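PDB 3RJU: beta-lactamase/D-alanine Carboxypeptidase from Yersinia pestis, which probably hydrolyses beta-lactams or D-alanyl peptides through an acyl-enzyme intermediate, as its relatives among serine beta-lactamases and penicillin-binding proteins do. Local coordinates for residues A23-V29 against V323-R329; S62-T68 against A223-I229; H114-R120 against A158-Y164. All blocks are in the same frame, centred on the assembly; numbering follows the deposited sequence.

Overall arrangement
Interaction 1 joins strands 25-32 and 321-328 near one edge of the main antiparallel sheet. Its core is built from backbone hydrogen bonds and aliphatic side chains, with its centre about 18 Å from that of interaction 2. Interaction 2 is just as buried but lies much closer to the middle of the chain, and there hydroxyls and a lysine do the gripping, on backbone carbonyls of a glycine-rich loop. Interaction 3 is only partly buried and mixes ring stacking, capping bonds and an arginine beside bound citrate. Interactions 2 and 3 touch: Lys65 of the first reaches Tyr159 and Asn161 of the second, so together they line the probable active site.

Interaction 1: A23-V29 against V323-R329; sequences AVGMALV and VFVVVTR
Ala27 and Val326 trade a pair of backbone hydrogen bonds, N to O in both directions, at the middle of an antiparallel strand pair whose axes run 4.8 Å apart. Val29 and Phe324 make the same exchange two residues further along, with Val29 N 2.9 Å from Phe324 O. At the non-hydrogen-bonded pairs, Leu28 with Val325 and Met26 with Val327, the strands come closer and CA-H groups point at carbonyls; Met26 CA sits 3.2 Å from Val326 O. At the other end the pattern changes. Val24 N donates to Thr328 O (2.8 Å), while Gly25 N is taken by the side chain, Thr328 OG1, at 2.9 Å. With chi1 at 43°, that hydroxyl stands between its own backbone N and carbonyl carbon and faces the glycine. The bond is bent, 134° at the hydrogen.

Aliphatic packing fills both faces. On one, the selenomethionine Met26 lays its CG 3.7 Å from Val327 CG2, and Leu28 CD1 reaches across to Val323 CG1 at 3.6 Å. The tightest carbon pair is Ala23 CB against Val327 CG1, 3.5 Å. Helices 6-20 and 336-349 cover this side, Ile17 and Phe18 lying on Met26 and Met338 on Val327. On the other face the methyl of Ala27 meets Val326 CG1, and Val29 CG2 comes to the edge of the Phe324 ring, with Pro233, Met236 and Met240 of helix 233-241 packed beyond.

An N-terminal strand hydrogen-bonded to the last strand, with terminal helices on one face, is typical of the alpha/beta domain of serine beta-lactamases and penicillin-binding proteins.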
loop_
_atom_site.group_PDB
_atom_site.type_symbol
_atom_site.label_atom_id
_atom_site.label_comp_id
_atom_site.label_asym_id
_atom_site.label_seq_id
_atom_site.Cartn_x
_atom_site.Cartn_y
_atom_site.Cartn_z
ATOM N N ALA A 23 -16.880 -5.750 -10.009
ATOM C CA ALA A 23 -16.752 -6.184 -8.620
ATOM C C ALA A 23 -17.785 -7.219 -8.196
ATOM O O ALA A 23 -18.964 -7.138 -8.561
ATOM C CB ALA A 23 -16.821 -4.979 -7.679
ATOM N N VAL A 24 -17.344 -8.161 -7.362
ATOM C CA VAL A 24 -18.275 -9.013 -6.632
ATOM C C VAL A 24 -18.829 -8.165 -5.481
ATOM O O VAL A 24 -20.049 -8.058 -5.283
ATOM C CB VAL A 24 -17.565 -10.249 -6.062
ATOM C CG1 VAL A 24 -18.499 -11.002 -5.112
ATOM C CG2 VAL A 24 -17.092 -11.171 -7.186
ATOM N N GLY A 25 -17.916 -7.545 -4.724
ATOM C CA GLY A 25 -18.286 -6.606 -3.679
ATOM C C GLY A 25 -17.356 -5.414 -3.695
ATOM O O GLY A 25 -16.233 -5.504 -4.200
HETATM N N MSE A 26 -17.810 -4.300 -3.136
HETATM C CA MSE A 26 -17.006 -3.079 -3.107
HETATM C C MSE A 26 -17.295 -2.254 -1.863
HETATM O O MSE A 26 -18.461 -2.127 -1.441
HETATM C CB MSE A 26 -17.288 -2.227 -4.347
HETATM C CG MSE A 26 -16.524 -0.909 -4.370
HETATM SE SE MSE A 26 -16.828 -0.014 -6.055
HETATM C CE MSE A 26 -17.165 1.753 -5.479
ATOM N N ALA A 27 -16.239 -1.683 -1.276
ATOM C CA ALA A 27 -16.406 -0.603 -0.318
ATOM C C ALA A 27 -15.621 0.613 -0.793
ATOM O O ALA A 27 -14.470 0.501 -1.225
ATOM C CB ALA A 27 -15.943 -1.017 1.078
ATOM N N LEU A 28 -16.252 1.779 -0.686
ATOM C CA LEU A 28 -15.664 3.043 -1.113
ATOM C C LEU A 28 -15.713 4.010 0.070
ATOM O O LEU A 28 -16.773 4.178 0.701
ATOM C CB LEU A 28 -16.471 3.628 -2.291
ATOM C CG LEU A 28 -16.008 4.979 -2.856
ATOM C CD1 LEU A 28 -14.682 4.867 -3.601
ATOM C CD2 LEU A 28 -17.086 5.515 -3.796
ATOM N N VAL A 29 -14.576 4.643 0.359
ATOM C CA VAL A 29 -14.468 5.578 1.461
ATOM C C VAL A 29 -13.940 6.877 0.895
ATOM O O VAL A 29 -12.847 6.909 0.306
ATOM C CB VAL A 29 -13.470 5.086 2.540
ATOM C CG1 VAL A 29 -13.313 6.137 3.651
ATOM C CG2 VAL A 29 -13.927 3.745 3.115
ATOM N N VAL A 323 -9.606 9.310 -1.441
ATOM C CA VAL A 323 -10.521 8.231 -1.753
ATOM C C VAL A 323 -9.801 6.905 -1.630
ATOM O O VAL A 323 -8.705 6.732 -2.155
ATOM C CB VAL A 323 -11.077 8.368 -3.168
ATOM C CG1 VAL A 323 -11.986 7.194 -3.460
ATOM C CG2 VAL A 323 -11.848 9.695 -3.284
ATOM N N PHE A 324 -10.412 5.979 -0.904
ATOM C CA PHE A 324 -9.926 4.611 -0.821
ATOM C C PHE A 324 -11.017 3.683 -1.349
ATOM O O PHE A 324 -12.196 3.819 -0.979
ATOM C CB PHE A 324 -9.643 4.229 0.632
ATOM C CG PHE A 324 -9.328 2.767 0.822
ATOM C CD1 PHE A 324 -8.127 2.236 0.342
ATOM C CD2 PHE A 324 -10.212 1.923 1.481
ATOM C CE1 PHE A 324 -7.820 0.890 0.505
ATOM C CE2 PHE A 324 -9.912 0.577 1.644
ATOM C CZ PHE A 324 -8.707 0.062 1.161
ATOM N N VAL A 325 -10.633 2.719 -2.177
ATOM C CA VAL A 325 -11.606 1.769 -2.679
ATOM C C VAL A 325 -11.045 0.363 -2.586
ATOM O O VAL A 325 -9.844 0.142 -2.742
ATOM C CB VAL A 325 -12.036 2.085 -4.155
ATOM C CG1 VAL A 325 -10.842 1.990 -5.091
ATOM C CG2 VAL A 325 -13.149 1.155 -4.596
ATOM N N VAL A 326 -11.919 -0.585 -2.281
ATOM C CA VAL A 326 -11.534 -1.982 -2.262
ATOM C C VAL A 326 -12.609 -2.753 -3.027
ATOM O O VAL A 326 -13.826 -2.524 -2.836
ATOM C CB VAL A 326 -11.353 -2.561 -0.821
ATOM C CG1 VAL A 326 -12.581 -2.297 0.064
ATOM C CG2 VAL A 326 -11.046 -4.066 -0.910
ATOM N N VAL A 327 -12.166 -3.632 -3.910
ATOM C CA VAL A 327 -13.066 -4.466 -4.694
ATOM C C VAL A 327 -12.610 -5.909 -4.615
ATOM O O VAL A 327 -11.416 -6.196 -4.657
ATOM C CB VAL A 327 -13.057 -3.983 -6.186
ATOM C CG1 VAL A 327 -13.396 -5.111 -7.178
ATOM C CG2 VAL A 327 -13.953 -2.756 -6.379
ATOM N N THR A 328 -13.550 -6.833 -4.468
ATOM C CA THR A 328 -13.250 -8.230 -4.720
ATOM C C THR A 328 -13.514 -8.551 -6.209
ATOM O O THR A 328 -14.557 -8.192 -6.771
ATOM C CB THR A 328 -14.072 -9.146 -3.809
ATOM O OG1 THR A 328 -15.419 -8.659 -3.767
ATOM C CG2 THR A 328 -13.506 -9.166 -2.391
ATOM N N ARG A 329 -12.549 -9.199 -6.855
ATOM C CA ARG A 329 -12.586 -9.409 -8.305
ATOM C C ARG A 329 -13.643 -10.420 -8.741
ATOM O O ARG A 329 -13.863 -11.421 -8.073
ATOM C CB ARG A 329 -11.231 -9.937 -8.793
ATOM C CG ARG A 329 -10.062 -8.956 -8.619
ATOM C CD ARG A 329 -8.851 -9.474 -9.406
ATOM N NE ARG A 329 -9.108 -9.402 -10.842
ATOM C CZ ARG A 329 -9.376 -10.453 -11.626
ATOM N NH1 ARG A 329 -9.632 -10.275 -12.919
ATOM N NH2 ARG A 329 -9.399 -11.683 -11.128
#

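Interaction 2: S62-T68 against A223-I229; sequences SITKLMT and AAGSGGI
Three side chains from the start of helix 64-77 take hold of the backbone of 223-229. Lys65 NZ donates to Ser226 O at 2.8 Å, its chain extended until a bend at chi4 (65°) swings the amine over toward Ser62. Thr68 OG1 gives its proton to Gly225 O over a short 2.6 Å, in the carbonyl plane and on a lone pair. Thr64 works the other way: its OG1 accepts from Ile229 N at 3.1 Å and is also bonded to Ala61 O, while its methyl CG2 rests 3.3 Å from Ala224 O. Ile229 CD1 also touches the selenium, SE, of Met67 at 3.7 Å.

Further out, a water bridges Thr68 OG1 and Ala224 O, and Ala223 O draws the loop tight by accepting from Gly227 N and Gly228 N. Asp165 holds the hydroxyl of Ser226.

Lys65 NZ also donates to Ser62 OG, 2.9 Å away, and is bonded to Asn161 OD1 and Tyr159 OH; Ser62 OG in turn meets bound citrate. A serine and a lysine three residues on at a helix start fit the SxxK motif of penicillin-binding proteins and class C beta-lactamases, with Ser62 the probable nucleophile.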
loop_
_atom_site.group_PDB
_atom_site.type_symbol
_atom_site.label_atom_id
_atom_site.label_comp_id
_atom_site.label_asym_id
_atom_site.label_seq_id
_atom_site.Cartn_x
_atom_site.Cartn_y
_atom_site.Cartn_z
ATOM N N SER A 62 -0.893 -4.216 -1.590
ATOM C CA SER A 62 0.281 -3.327 -1.535
ATOM C C SER A 62 0.059 -1.940 -0.914
ATOM O O SER A 62 1.000 -1.145 -0.805
ATOM C CB SER A 62 0.946 -3.211 -2.911
ATOM O OG SER A 62 1.442 -4.476 -3.319
ATOM N N ILE A 63 -1.163 -1.625 -0.496
ATOM C CA ILE A 63 -1.331 -0.439 0.350
ATOM C C ILE A 63 -0.439 -0.636 1.592
ATOM O O ILE A 63 0.017 0.332 2.218
ATOM C CB ILE A 63 -2.827 -0.217 0.763
ATOM C CG1 ILE A 63 -3.720 -0.043 -0.476
ATOM C CG2 ILE A 63 -2.967 0.978 1.661
ATOM C CD1 ILE A 63 -3.332 1.096 -1.380
ATOM N N THR A 64 -0.164 -1.904 1.906
ATOM C CA THR A 64 0.759 -2.285 2.983
ATOM C C THR A 64 2.076 -1.517 2.883
ATOM O O THR A 64 2.627 -1.095 3.901
ATOM C CB THR A 64 1.083 -3.801 2.926
ATOM O OG1 THR A 64 -0.101 -4.553 3.219
ATOM C CG2 THR A 64 2.177 -4.176 3.954
ATOM N N LYS A 65 2.578 -1.323 1.664
ATOM C CA LYS A 65 3.872 -0.647 1.479
ATOM C C LYS A 65 3.875 0.773 2.038
ATOM O O LYS A 65 4.905 1.241 2.528
ATOM C CB LYS A 65 4.236 -0.607 0.000
ATOM C CG LYS A 65 4.512 -1.983 -0.593
ATOM C CD LYS A 65 4.981 -1.884 -2.032
ATOM C CE LYS A 65 5.425 -3.235 -2.599
ATOM N NZ LYS A 65 4.290 -4.217 -2.691
ATOM N N LEU A 66 2.733 1.457 1.979
ATOM C CA LEU A 66 2.643 2.816 2.557
ATOM C C LEU A 66 2.841 2.792 4.065
ATOM O O LEU A 66 3.401 3.720 4.650
ATOM C CB LEU A 66 1.293 3.465 2.231
ATOM C CG LEU A 66 0.922 3.524 0.739
ATOM C CD1 LEU A 66 -0.412 4.265 0.590
ATOM C CD2 LEU A 66 2.042 4.203 -0.047
HETATM N N MSE A 67 2.372 1.726 4.699
HETATM C CA MSE A 67 2.575 1.575 6.139
HETATM C C MSE A 67 4.025 1.195 6.475
HETATM O O MSE A 67 4.565 1.642 7.480
HETATM C CB MSE A 67 1.573 0.565 6.715
HETATM C CG MSE A 67 0.135 1.058 6.556
HETATM SE SE MSE A 67 -1.201 -0.085 7.317
HETATM C CE MSE A 67 -2.791 0.798 6.565
ATOM N N THR A 68 4.649 0.362 5.653
ATOM C CA THR A 68 6.068 0.058 5.854
ATOM C C THR A 68 6.884 1.339 5.765
ATOM O O THR A 68 7.723 1.605 6.622
ATOM C CB THR A 68 6.567 -0.939 4.816
ATOM O OG1 THR A 68 5.608 -2.009 4.725
ATOM C CG2 THR A 68 7.935 -1.496 5.212
ATOM N N ALA A 223 4.705 -11.476 4.285
ATOM C CA ALA A 223 4.629 -10.308 3.410
ATOM C C ALA A 223 4.338 -9.037 4.223
ATOM O O ALA A 223 3.643 -8.129 3.762
ATOM C CB ALA A 223 3.551 -10.522 2.331
ATOM N N ALA A 224 4.894 -8.976 5.429
ATOM C CA ALA A 224 4.649 -7.883 6.364
ATOM C C ALA A 224 4.931 -6.501 5.783
ATOM O O ALA A 224 4.246 -5.533 6.103
ATOM C CB ALA A 224 5.481 -8.092 7.617
ATOM N N GLY A 225 5.970 -6.404 4.965
ATOM C CA GLY A 225 6.347 -5.143 4.367
ATOM C C GLY A 225 5.707 -4.847 3.020
ATOM O O GLY A 225 5.494 -3.671 2.686
ATOM N N SER A 226 5.411 -5.894 2.241
ATOM C CA SER A 226 5.039 -5.709 0.837
ATOM C C SER A 226 3.538 -5.761 0.579
ATOM O O SER A 226 3.045 -5.096 -0.340
ATOM C CB SER A 226 5.710 -6.773 -0.049
ATOM O OG SER A 226 5.261 -8.063 0.300
ATOM N N GLY A 227 2.813 -6.578 1.333
ATOM C CA GLY A 227 1.422 -6.788 0.964
ATOM C C GLY A 227 0.458 -7.514 1.874
ATOM O O GLY A 227 -0.712 -7.634 1.527
ATOM N N GLY A 228 0.915 -7.989 3.031
ATOM C CA GLY A 228 0.103 -8.917 3.808
ATOM C C GLY A 228 -1.021 -8.369 4.670
ATOM O O GLY A 228 -1.791 -9.138 5.237
ATOM N N ILE A 229 -1.109 -7.050 4.813
ATOM C CA ILE A 229 -1.980 -6.492 5.849
ATOM C C ILE A 229 -3.467 -6.684 5.536
ATOM O O ILE A 229 -3.921 -6.418 4.429
ATOM C CB ILE A 229 -1.638 -4.999 6.167
ATOM C CG1 ILE A 229 -0.251 -4.892 6.812
ATOM C CG2 ILE A 229 -2.721 -4.357 7.066
ATOM C CD1 ILE A 229 0.201 -3.453 7.024
HETATM O O HOH W 1 3.718 -2.881 6.674
#

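Interaction 3: H114-R120 against A158-Y164; sequences HTSGLPR and AYSNLAY. With CIT (citric acid), chain B.
The imidazole of His114 does two jobs at once: it stacks on Tyr159 and accepts a backbone bond from the very next residue. Tyr159-Ser160-Asn161 fits the YxN motif of class C beta-lactamases and related penicillin-binding proteins, so this loop probably holds that motif in place. The rings form an offset stack, centroids 4.6 Å apart and planes at 27°, with Tyr159 CD1 over one face of the imidazole. Ser160 N reaches His114 ND1 at 3.2 Å from 35° outside the ring plane. Tyr164 completes the aromatic cluster, its CE2 3.6 Å from His114 CE1.

Helix 162-175 begins here, and its start is tied down. Ser160 OG, swung anti to its own N (chi1 177°), donates to Pro119 O at 2.7 Å and caps the first turn by accepting from Ala163 N. Arg120 O receives both Asn161 N and Leu162 N. Apolar contacts add to this: Pro119 CG lies against Leu162 CD2, and Leu118 CD1 against the Ala163 methyl.

Toward the probable active site, Arg120, extended from CG to NE, runs out past Tyr159, whose CD2 lies over one face of the guanidinium. Tyr159 OH, which also bonds Lys65 and Lys302, makes a weak hydrogen bond to citrate O4. The citrate, probably from the crystallisation liquor, is gripped from the other segment too: Arg120 NH2 donates to its hydroxyl O7 at 2.8 Å.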
loop_
_atom_site.group_PDB
_atom_site.type_symbol
_atom_site.label_atom_id
_atom_site.label_comp_id
_atom_site.label_asym_id
_atom_site.label_seq_id
_atom_site.Cartn_x
_atom_site.Cartn_y
_atom_site.Cartn_z
ATOM N N HIS A 114 11.718 1.568 -4.725
ATOM C CA HIS A 114 11.809 0.587 -5.821
ATOM C C HIS A 114 13.051 0.751 -6.702
ATOM O O HIS A 114 13.071 0.324 -7.875
ATOM C CB HIS A 114 10.531 0.577 -6.691
ATOM C CG HIS A 114 9.285 0.352 -5.900
ATOM N ND1 HIS A 114 8.980 -0.854 -5.291
ATOM C CD2 HIS A 114 8.280 1.200 -5.586
ATOM C CE1 HIS A 114 7.831 -0.736 -4.646
ATOM N NE2 HIS A 114 7.389 0.501 -4.807
ATOM N N THR A 115 14.089 1.360 -6.135
ATOM C CA THR A 115 15.295 1.634 -6.916
ATOM C C THR A 115 16.519 0.817 -6.471
ATOM O O THR A 115 17.664 1.150 -6.814
ATOM C CB THR A 115 15.642 3.138 -6.906
ATOM O OG1 THR A 115 15.785 3.582 -5.552
ATOM C CG2 THR A 115 14.536 3.936 -7.623
ATOM N N SER A 116 16.280 -0.266 -5.738
ATOM C CA SER A 116 17.389 -1.017 -5.148
ATOM C C SER A 116 18.117 -1.942 -6.129
ATOM O O SER A 116 19.198 -2.423 -5.810
ATOM C CB SER A 116 16.888 -1.880 -3.974
ATOM O OG SER A 116 16.109 -2.977 -4.467
ATOM N N GLY A 117 17.513 -2.237 -7.280
ATOM C CA GLY A 117 18.087 -3.203 -8.187
ATOM C C GLY A 117 17.701 -4.649 -7.887
ATOM O O GLY A 117 18.103 -5.576 -8.606
ATOM N N LEU A 118 16.940 -4.855 -6.818
ATOM C CA LEU A 118 16.506 -6.206 -6.469
ATOM C C LEU A 118 15.341 -6.644 -7.349
ATOM O O LEU A 118 14.606 -5.809 -7.896
ATOM C CB LEU A 118 16.098 -6.274 -4.990
ATOM C CG LEU A 118 17.225 -6.123 -3.975
ATOM C CD1 LEU A 118 16.633 -5.981 -2.570
ATOM C CD2 LEU A 118 18.172 -7.323 -4.033
ATOM N N PRO A 119 15.159 -7.962 -7.498
ATOM C CA PRO A 119 14.027 -8.406 -8.321
ATOM C C PRO A 119 12.691 -8.192 -7.613
ATOM O O PRO A 119 12.640 -7.924 -6.413
ATOM C CB PRO A 119 14.297 -9.899 -8.524
ATOM C CG PRO A 119 15.111 -10.284 -7.341
ATOM C CD PRO A 119 15.943 -9.085 -6.962
ATOM N N ARG A 120 11.615 -8.337 -8.369
ATOM C CA ARG A 120 10.283 -8.079 -7.846
ATOM C C ARG A 120 9.909 -9.107 -6.773
ATOM O O ARG A 120 9.356 -8.750 -5.730
ATOM C CB ARG A 120 9.277 -8.083 -8.992
ATOM C CG ARG A 120 7.821 -7.988 -8.583
ATOM C CD ARG A 120 6.943 -7.942 -9.818
ATOM N NE ARG A 120 5.551 -8.030 -9.417
ATOM C CZ ARG A 120 4.634 -7.089 -9.606
ATOM N NH1 ARG A 120 4.930 -5.960 -10.250
ATOM N NH2 ARG A 120 3.404 -7.298 -9.157
ATOM N N ALA A 158 12.089 -0.562 -10.352
ATOM C CA ALA A 158 11.470 -1.824 -10.726
ATOM C C ALA A 158 10.705 -2.257 -9.510
ATOM O O ALA A 158 11.292 -2.617 -8.490
ATOM C CB ALA A 158 12.510 -2.853 -11.107
ATOM N N TYR A 159 9.382 -2.192 -9.605
ATOM C CA TYR A 159 8.511 -2.448 -8.467
ATOM C C TYR A 159 8.886 -3.776 -7.838
ATOM O O TYR A 159 9.021 -4.790 -8.538
ATOM C CB TYR A 159 7.085 -2.520 -8.965
ATOM C CG TYR A 159 6.048 -2.626 -7.893
ATOM C CD1 TYR A 159 5.590 -1.482 -7.237
ATOM C CD2 TYR A 159 5.504 -3.859 -7.533
ATOM C CE1 TYR A 159 4.608 -1.549 -6.261
ATOM C CE2 TYR A 159 4.523 -3.944 -6.547
ATOM C CZ TYR A 159 4.068 -2.785 -5.920
ATOM O OH TYR A 159 3.082 -2.855 -4.966
ATOM N N SER A 160 9.026 -3.779 -6.516
ATOM C CA SER A 160 9.470 -4.978 -5.818
ATOM C C SER A 160 8.713 -5.231 -4.515
ATOM O O SER A 160 8.542 -4.329 -3.680
ATOM C CB SER A 160 10.984 -4.935 -5.568
ATOM O OG SER A 160 11.393 -6.073 -4.834
ATOM N N ASN A 161 8.225 -6.459 -4.384
ATOM C CA ASN A 161 7.713 -6.977 -3.128
ATOM C C ASN A 161 8.848 -7.430 -2.216
ATOM O O ASN A 161 8.885 -7.050 -1.037
ATOM C CB ASN A 161 6.734 -8.108 -3.408
ATOM C CG ASN A 161 5.483 -7.603 -4.114
ATOM O OD1 ASN A 161 5.018 -6.500 -3.833
ATOM N ND2 ASN A 161 4.935 -8.402 -5.028
ATOM N N LEU A 162 9.770 -8.217 -2.776
ATOM C CA LEU A 162 10.941 -8.679 -2.033
ATOM C C LEU A 162 11.638 -7.534 -1.286
ATOM O O LEU A 162 11.925 -7.646 -0.092
ATOM C CB LEU A 162 11.937 -9.320 -2.987
ATOM C CG LEU A 162 13.283 -9.709 -2.389
ATOM C CD1 LEU A 162 13.073 -10.706 -1.230
ATOM C CD2 LEU A 162 14.191 -10.294 -3.484
ATOM N N ALA A 163 11.935 -6.447 -1.992
ATOM C CA ALA A 163 12.637 -5.329 -1.383
ATOM C C ALA A 163 11.875 -4.743 -0.190
ATOM O O ALA A 163 12.484 -4.340 0.806
ATOM C CB ALA A 163 12.940 -4.244 -2.441
ATOM N N TYR A 164 10.546 -4.668 -0.301
ATOM C CA TYR A 164 9.723 -4.127 0.769
ATOM C C TYR A 164 9.649 -5.043 1.999
ATOM O O TYR A 164 9.564 -4.558 3.131
ATOM C CB TYR A 164 8.317 -3.756 0.271
ATOM C CG TYR A 164 8.149 -2.264 0.136
ATOM C CD1 TYR A 164 7.692 -1.508 1.204
ATOM C CD2 TYR A 164 8.503 -1.603 -1.047
ATOM C CE1 TYR A 164 7.560 -0.135 1.113
ATOM C CE2 TYR A 164 8.380 -0.222 -1.151
ATOM C CZ TYR A 164 7.896 0.506 -0.062
ATOM O OH TYR A 164 7.761 1.868 -0.140
HETATM C C1 CIT B . -0.313 -6.407 -10.227
HETATM O O1 CIT B . -1.354 -7.058 -9.954
HETATM O O2 CIT B . 0.658 -7.024 -10.688
HETATM C C2 CIT B . -0.225 -4.915 -10.015
HETATM C C3 CIT B . 0.452 -4.612 -8.674
HETATM O O7 CIT B . 1.817 -5.090 -8.744
HETATM C C4 CIT B . -0.270 -5.315 -7.521
HETATM C C5 CIT B . 0.363 -5.006 -6.177
HETATM O O3 CIT B . -0.285 -5.098 -5.116
HETATM O O4 CIT B . 1.568 -4.649 -6.123
HETATM C C6 CIT B . 0.470 -3.110 -8.476
HETATM O O5 CIT B . -0.582 -2.520 -8.161
HETATM O O6 CIT B . 1.546 -2.474 -8.665
HETATM O O HOH W 2 13.722 -3.163 -7.662
#